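Local structure of MgGH51 (Meripilus giganteus, 6ZPV) at residues F345-N350 with T424-E429; L578-G583 with F610-P615. The protein catalyses the hydrolysis of terminal alpha-L-arabinofuranosyl groups, probably from arabinose-decorated polysaccharides of plant cell walls. All coordinates share one frame; numbering follows the deposited sequence.

Interaction 1 of 2, residues F345-N350 with T424-E429; sequences FVEVGN and TYFEGE
Glu347 reaches toward Phe426 across the inside of a beta/alpha-barrel. Its CG lies anti to the backbone N (chi1 -174°), and the chain beyond is extended, long enough to carry the carboxylate inward. There Glu347 OE1 sits in the plane of the Phe426 ring, at its edge, 3.6 Å from Phe426 CE2, so the oxygen faces the weakly positive ring hydrogens. Gly428 CA lies over one face of that ring, near its rim, where a side chain would be crowded by CE2. Arg226 forms a salt bridge with Glu347 OE1. At Gly349 the strand has ended, and any CB would press on the preceding carbonyl oxygen. Asn350 then turns its amide nearly coplanar with the Glu429 carboxylate (13°). Asn350 OD1 and Glu429 OE2 stay 4.0 Å apart, and one water links the groups, accepting from Asn350 ND2 at 2.9 Å and donating to Glu429 OE2 at 2.8 Å. ND2 also binds Glu234. Glu429 is held by Arg226 through OE2 and by Tyr402 through OE1, which bonds a glycerol too. Arg226 bridges two glutamates, and such a polar cluster at the C-terminal ends of the fourth and seventh strands is consistent with the active-site position in clan GH-A glycosidases.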
loop_
_atom_site.group_PDB
_atom_site.type_symbol
_atom_site.label_atom_id
_atom_site.label_comp_id
_atom_site.label_asym_id
_atom_site.label_seq_id
_atom_site.Cartn_x
_atom_site.Cartn_y
_atom_site.Cartn_z
ATOM N N PHE A 345 -9.749 -3.877 14.793
ATOM C CA PHE A 345 -8.863 -2.769 15.203
ATOM C C PHE A 345 -9.218 -1.518 14.364
ATOM O O PHE A 345 -9.223 -1.602 13.142
ATOM C CB PHE A 345 -7.406 -3.136 14.907
ATOM C CG PHE A 345 -6.893 -4.377 15.587
ATOM C CD1 PHE A 345 -6.685 -4.405 16.947
ATOM C CD2 PHE A 345 -6.731 -5.525 14.863
ATOM C CE1 PHE A 345 -6.230 -5.565 17.553
ATOM C CE2 PHE A 345 -6.342 -6.703 15.502
ATOM C CZ PHE A 345 -6.070 -6.717 16.834
ATOM N N VAL A 346 -9.402 -0.403 15.055
ATOM C CA VAL A 346 -9.628 0.891 14.423
ATOM C C VAL A 346 -8.658 1.899 15.024
ATOM O O VAL A 346 -8.543 1.972 16.280
ATOM C CB VAL A 346 -11.091 1.380 14.517
ATOM C CG1 VAL A 346 -11.220 2.848 14.172
ATOM C CG2 VAL A 346 -11.981 0.490 13.671
ATOM N N GLU A 347 -7.975 2.643 14.155
ATOM C CA GLU A 347 -7.022 3.663 14.608
ATOM C C GLU A 347 -7.675 5.041 14.518
ATOM O O GLU A 347 -8.294 5.386 13.496
ATOM C CB GLU A 347 -5.733 3.568 13.760
ATOM C CG GLU A 347 -4.627 4.491 14.235
ATOM C CD GLU A 347 -3.248 4.109 13.757
ATOM O OE1 GLU A 347 -3.120 3.112 13.033
ATOM O OE2 GLU A 347 -2.271 4.861 14.149
ATOM N N VAL A 348 -7.544 5.833 15.593
ATOM C CA VAL A 348 -8.278 7.107 15.695
ATOM C C VAL A 348 -7.319 8.217 15.250
ATOM O O VAL A 348 -6.484 8.710 16.051
ATOM C CB VAL A 348 -8.831 7.279 17.111
ATOM C CG1 VAL A 348 -9.556 8.616 17.253
ATOM C CG2 VAL A 348 -9.740 6.112 17.453
ATOM N N GLY A 349 -7.420 8.622 13.985
ATOM C CA GLY A 349 -6.541 9.659 13.450
ATOM C C GLY A 349 -5.221 9.094 12.921
ATOM O O GLY A 349 -5.085 7.876 12.728
ATOM N N ASN A 350 -4.296 10.012 12.672
ATOM C CA ASN A 350 -2.913 9.646 12.286
ATOM C C ASN A 350 -1.997 10.671 12.940
ATOM O O ASN A 350 -2.167 11.896 12.778
ATOM C CB ASN A 350 -2.697 9.693 10.780
ATOM C CG ASN A 350 -1.283 9.311 10.412
ATOM O OD1 ASN A 350 -0.887 8.169 10.681
ATOM N ND2 ASN A 350 -0.498 10.242 9.855
ATOM N N THR A 424 -1.367 -2.707 24.737
ATOM C CA THR A 424 -0.596 -3.282 23.658
ATOM C C THR A 424 -0.146 -2.175 22.700
ATOM O O THR A 424 -0.745 -1.112 22.614
ATOM C CB THR A 424 -1.370 -4.397 22.958
ATOM O OG1 THR A 424 -2.556 -3.864 22.385
ATOM C CG2 THR A 424 -1.677 -5.562 23.839
ATOM N N TYR A 425 0.903 -2.477 21.954
ATOM C CA TYR A 425 1.620 -1.507 21.126
ATOM C C TYR A 425 1.695 -1.983 19.693
ATOM O O TYR A 425 2.022 -3.172 19.437
ATOM C CB TYR A 425 2.985 -1.200 21.727
ATOM C CG TYR A 425 2.888 -0.548 23.085
ATOM C CD1 TYR A 425 2.715 0.820 23.212
ATOM C CD2 TYR A 425 2.807 -1.281 24.261
ATOM C CE1 TYR A 425 2.533 1.424 24.440
ATOM C CE2 TYR A 425 2.609 -0.700 25.520
ATOM C CZ TYR A 425 2.474 0.677 25.599
ATOM O OH TYR A 425 2.304 1.315 26.795
ATOM N N PHE A 426 1.418 -1.077 18.793
ATOM C CA PHE A 426 1.474 -1.310 17.334
ATOM C C PHE A 426 2.628 -0.460 16.812
ATOM O O PHE A 426 2.604 0.771 16.944
ATOM C CB PHE A 426 0.166 -0.786 16.747
ATOM C CG PHE A 426 0.023 -0.764 15.249
ATOM C CD1 PHE A 426 0.708 -1.638 14.454
ATOM C CD2 PHE A 426 -0.869 0.124 14.642
ATOM C CE1 PHE A 426 0.518 -1.661 13.075
ATOM C CE2 PHE A 426 -1.082 0.105 13.267
ATOM C CZ PHE A 426 -0.388 -0.813 12.495
ATOM N N GLU A 427 3.677 -1.078 16.248
ATOM C CA GLU A 427 4.754 -0.330 15.604
ATOM C C GLU A 427 4.302 -0.078 14.161
ATOM O O GLU A 427 4.704 -0.815 13.235
ATOM C CB GLU A 427 6.069 -1.092 15.692
ATOM C CG GLU A 427 7.265 -0.191 15.455
ATOM C CD GLU A 427 7.776 0.565 16.660
ATOM O OE1 GLU A 427 7.306 0.354 17.783
ATOM O OE2 GLU A 427 8.728 1.417 16.463
ATOM N N GLY A 428 3.399 0.904 13.990
ATOM C CA GLY A 428 2.668 1.023 12.735
ATOM C C GLY A 428 3.436 1.587 11.580
ATOM O O GLY A 428 2.994 1.485 10.427
ATOM N N GLU A 429 4.577 2.250 11.866
ATOM C CA GLU A 429 5.509 2.668 10.821
ATOM C C GLU A 429 6.907 2.559 11.431
ATOM O O GLU A 429 7.184 3.190 12.459
ATOM C CB GLU A 429 5.306 4.150 10.417
ATOM C CG GLU A 429 3.926 4.438 9.833
ATOM C CD GLU A 429 3.623 5.881 9.507
ATOM O OE1 GLU A 429 4.598 6.669 9.233
ATOM O OE2 GLU A 429 2.433 6.263 9.564
HETATM O O HOH W 1 2.008 8.937 9.080
#

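Interaction 2 of 2, residues L578-G583 with F610-P615; sequences LQVLTG and FTYNAP
Tyr612 meets Leu578 through its CE1 corner, joining two strands that belong to different sheets and run only 16° apart in direction. A chi1 of 179° swings the tyrosine ring away from its own backbone N and out between the sheets. Both methyl groups of Leu578 meet the same ring atom: CD1 lies 3.6 Å from Tyr612 CE1, and CD2 is 3.8 Å from it. A branched leucine suits this place because its two methyls straddle the CE1 corner, with CD1 also close to CZ. The two side chains cross at about a right angle, and Ile622 of strand 618-625 touches both of them.

The phenol oxygen passes beyond Leu578 to Val580, though that valine has two conformers and its contact is accordingly less certain. A hydrogen bond between Tyr612 OH and Ser620 OG satisfies the polar end of this buried, otherwise apolar side chain. A phenylalanine here would probably keep the leucine contact but leave Ser620 without its phenol partner.

Pro615 follows the end of its strand, where a residue lacking an N-H fits well. Pro615 CB points toward Thr582 and lies 4.1 Å from Thr582 OG1, a loose van der Waals approach; the hydroxyl itself bonds Phe617 O. The backbones draw together along the contact, from a CA separation of 9.7 Å at Leu578 and Tyr612 to 7.4 Å at Thr582 and Pro615. Two layers whose side chains meet between them, without backbone pairing from one to the other, are the hallmark of a beta-sandwich, consistent with the jelly-roll C-terminal domain of GH51 arabinofuranosidases.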
loop_
_atom_site.group_PDB
_atom_site.type_symbol
_atom_site.label_atom_id
_atom_site.label_comp_id
_atom_site.label_asym_id
_atom_site.label_seq_id
_atom_site.Cartn_x
_atom_site.Cartn_y
_atom_site.Cartn_z
ATOM N N LEU A 578 18.197 -23.625 6.573
ATOM C CA LEU A 578 18.878 -22.354 6.759
ATOM C C LEU A 578 18.468 -21.417 5.632
ATOM O O LEU A 578 18.599 -21.790 4.446
ATOM C CB LEU A 578 20.400 -22.554 6.770
ATOM C CG LEU A 578 21.250 -21.283 6.786
ATOM C CD1 LEU A 578 21.045 -20.430 8.038
ATOM C CD2 LEU A 578 22.740 -21.596 6.585
ATOM N N GLN A 579 18.057 -20.207 5.959
ATOM C CA GLN A 579 17.771 -19.143 4.966
ATOM C C GLN A 579 18.608 -17.953 5.370
ATOM O O GLN A 579 18.518 -17.533 6.511
ATOM C CB GLN A 579 16.265 -18.791 4.996
ATOM C CG GLN A 579 15.366 -19.979 4.732
ATOM C CD GLN A 579 13.909 -19.690 5.004
ATOM O OE1 GLN A 579 13.307 -20.134 6.068
ATOM N NE2 GLN A 579 13.338 -19.025 4.090
ATOM N N VAL A 580 19.382 -17.409 4.425
ATOM C CA VAL A 580 20.334 -16.314 4.738
ATOM C C VAL A 580 20.177 -15.196 3.717
ATOM O O VAL A 580 20.251 -15.460 2.503
ATOM C CB VAL A 580 21.798 -16.806 4.655
ATOM C CG1 VAL A 580 22.799 -15.743 5.056
ATOM C CG2 VAL A 580 22.038 -18.043 5.460
ATOM N N LEU A 581 20.036 -13.992 4.207
ATOM C CA LEU A 581 20.065 -12.748 3.443
ATOM C C LEU A 581 21.321 -11.964 3.851
ATOM O O LEU A 581 21.426 -11.590 5.039
ATOM C CB LEU A 581 18.811 -11.943 3.742
ATOM C CG LEU A 581 18.679 -10.614 2.995
ATOM C CD1 LEU A 581 18.270 -10.853 1.546
ATOM C CD2 LEU A 581 17.631 -9.750 3.712
ATOM N N THR A 582 22.231 -11.746 2.940
ATOM C CA THR A 582 23.481 -11.042 3.278
ATOM C C THR A 582 24.081 -10.457 1.998
ATOM O O THR A 582 23.526 -10.652 0.909
ATOM C CB THR A 582 24.474 -11.954 4.013
ATOM O OG1 THR A 582 25.565 -11.206 4.541
ATOM C CG2 THR A 582 25.034 -13.042 3.160
ATOM N N GLY A 583 25.094 -9.667 2.135
ATOM C CA GLY A 583 25.812 -9.053 1.033
ATOM C C GLY A 583 26.583 -7.857 1.562
ATOM O O GLY A 583 26.628 -7.606 2.769
ATOM N N PHE A 610 24.323 -27.168 18.158
ATOM C CA PHE A 610 24.858 -26.898 16.823
ATOM C C PHE A 610 25.383 -25.483 16.782
ATOM O O PHE A 610 24.963 -24.659 17.644
ATOM C CB PHE A 610 23.822 -27.253 15.742
ATOM C CG PHE A 610 22.575 -26.404 15.774
ATOM C CD1 PHE A 610 21.528 -26.818 16.529
ATOM C CD2 PHE A 610 22.477 -25.221 15.085
ATOM C CE1 PHE A 610 20.373 -26.100 16.568
ATOM C CE2 PHE A 610 21.310 -24.494 15.139
ATOM C CZ PHE A 610 20.265 -24.921 15.921
ATOM N N THR A 611 26.198 -25.203 15.801
ATOM C CA THR A 611 26.879 -23.909 15.711
ATOM C C THR A 611 26.564 -23.259 14.381
ATOM O O THR A 611 26.597 -23.931 13.346
ATOM C CB THR A 611 28.387 -24.104 15.940
ATOM O OG1 THR A 611 28.584 -24.694 17.222
ATOM C CG2 THR A 611 29.152 -22.823 15.787
ATOM N N TYR A 612 26.339 -21.950 14.401
ATOM C CA TYR A 612 26.119 -21.173 13.171
ATOM C C TYR A 612 27.082 -19.991 13.149
ATOM O O TYR A 612 27.159 -19.259 14.172
ATOM C CB TYR A 612 24.660 -20.678 13.093
ATOM C CG TYR A 612 24.404 -19.858 11.850
ATOM C CD1 TYR A 612 24.535 -20.408 10.587
ATOM C CD2 TYR A 612 24.025 -18.533 11.931
ATOM C CE1 TYR A 612 24.293 -19.666 9.466
ATOM C CE2 TYR A 612 23.770 -17.767 10.818
ATOM C CZ TYR A 612 23.917 -18.345 9.556
ATOM O OH TYR A 612 23.691 -17.630 8.409
ATOM N N ASN A 613 27.744 -19.771 12.025
ATOM C CA ASN A 613 28.574 -18.595 11.823
ATOM C C ASN A 613 27.753 -17.554 11.068
ATOM O O ASN A 613 27.482 -17.724 9.884
ATOM C CB ASN A 613 29.873 -18.905 11.069
ATOM C CG ASN A 613 30.802 -17.680 10.956
ATOM O OD1 ASN A 613 30.628 -16.542 11.526
ATOM N ND2 ASN A 613 31.880 -17.849 10.203
ATOM N N ALA A 614 27.331 -16.514 11.761
ATOM C CA ALA A 614 26.493 -15.441 11.180
ATOM C C ALA A 614 27.379 -14.428 10.484
ATOM O O ALA A 614 28.142 -13.731 11.147
ATOM C CB ALA A 614 25.671 -14.759 12.235
ATOM N N PRO A 615 27.320 -14.328 9.147
ATOM C CA PRO A 615 28.156 -13.363 8.461
ATOM C C PRO A 615 27.886 -11.948 8.915
ATOM O O PRO A 615 26.761 -11.615 9.354
ATOM C CB PRO A 615 27.853 -13.548 6.945
ATOM C CG PRO A 615 27.291 -14.933 6.884
ATOM C CD PRO A 615 26.550 -15.131 8.198
#

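In the fold
Near the N terminus, strand 2-4 joins the three-stranded sheet of the C-terminal sandwich and strand 11-12 the seven-stranded one. The chain lays down barrel strand 20-21, makes a separate beta region (57-198), and resumes the barrel at 224-227. Interaction 1 closes a loop of 73 residues, including strands 378-381 and 396-403, tying the fourth strand to the seventh across the interior. After strand 474-479 the chain returns to the sandwich, where interaction 2 closes a loop of 26 residues, including edge strand 600-605, and packs one sheet on the other. The loops are in series, neither nested nor crossed; the centres of interactions 1 and 2 lie 34 Å apart, their nearest atoms about 18 Å.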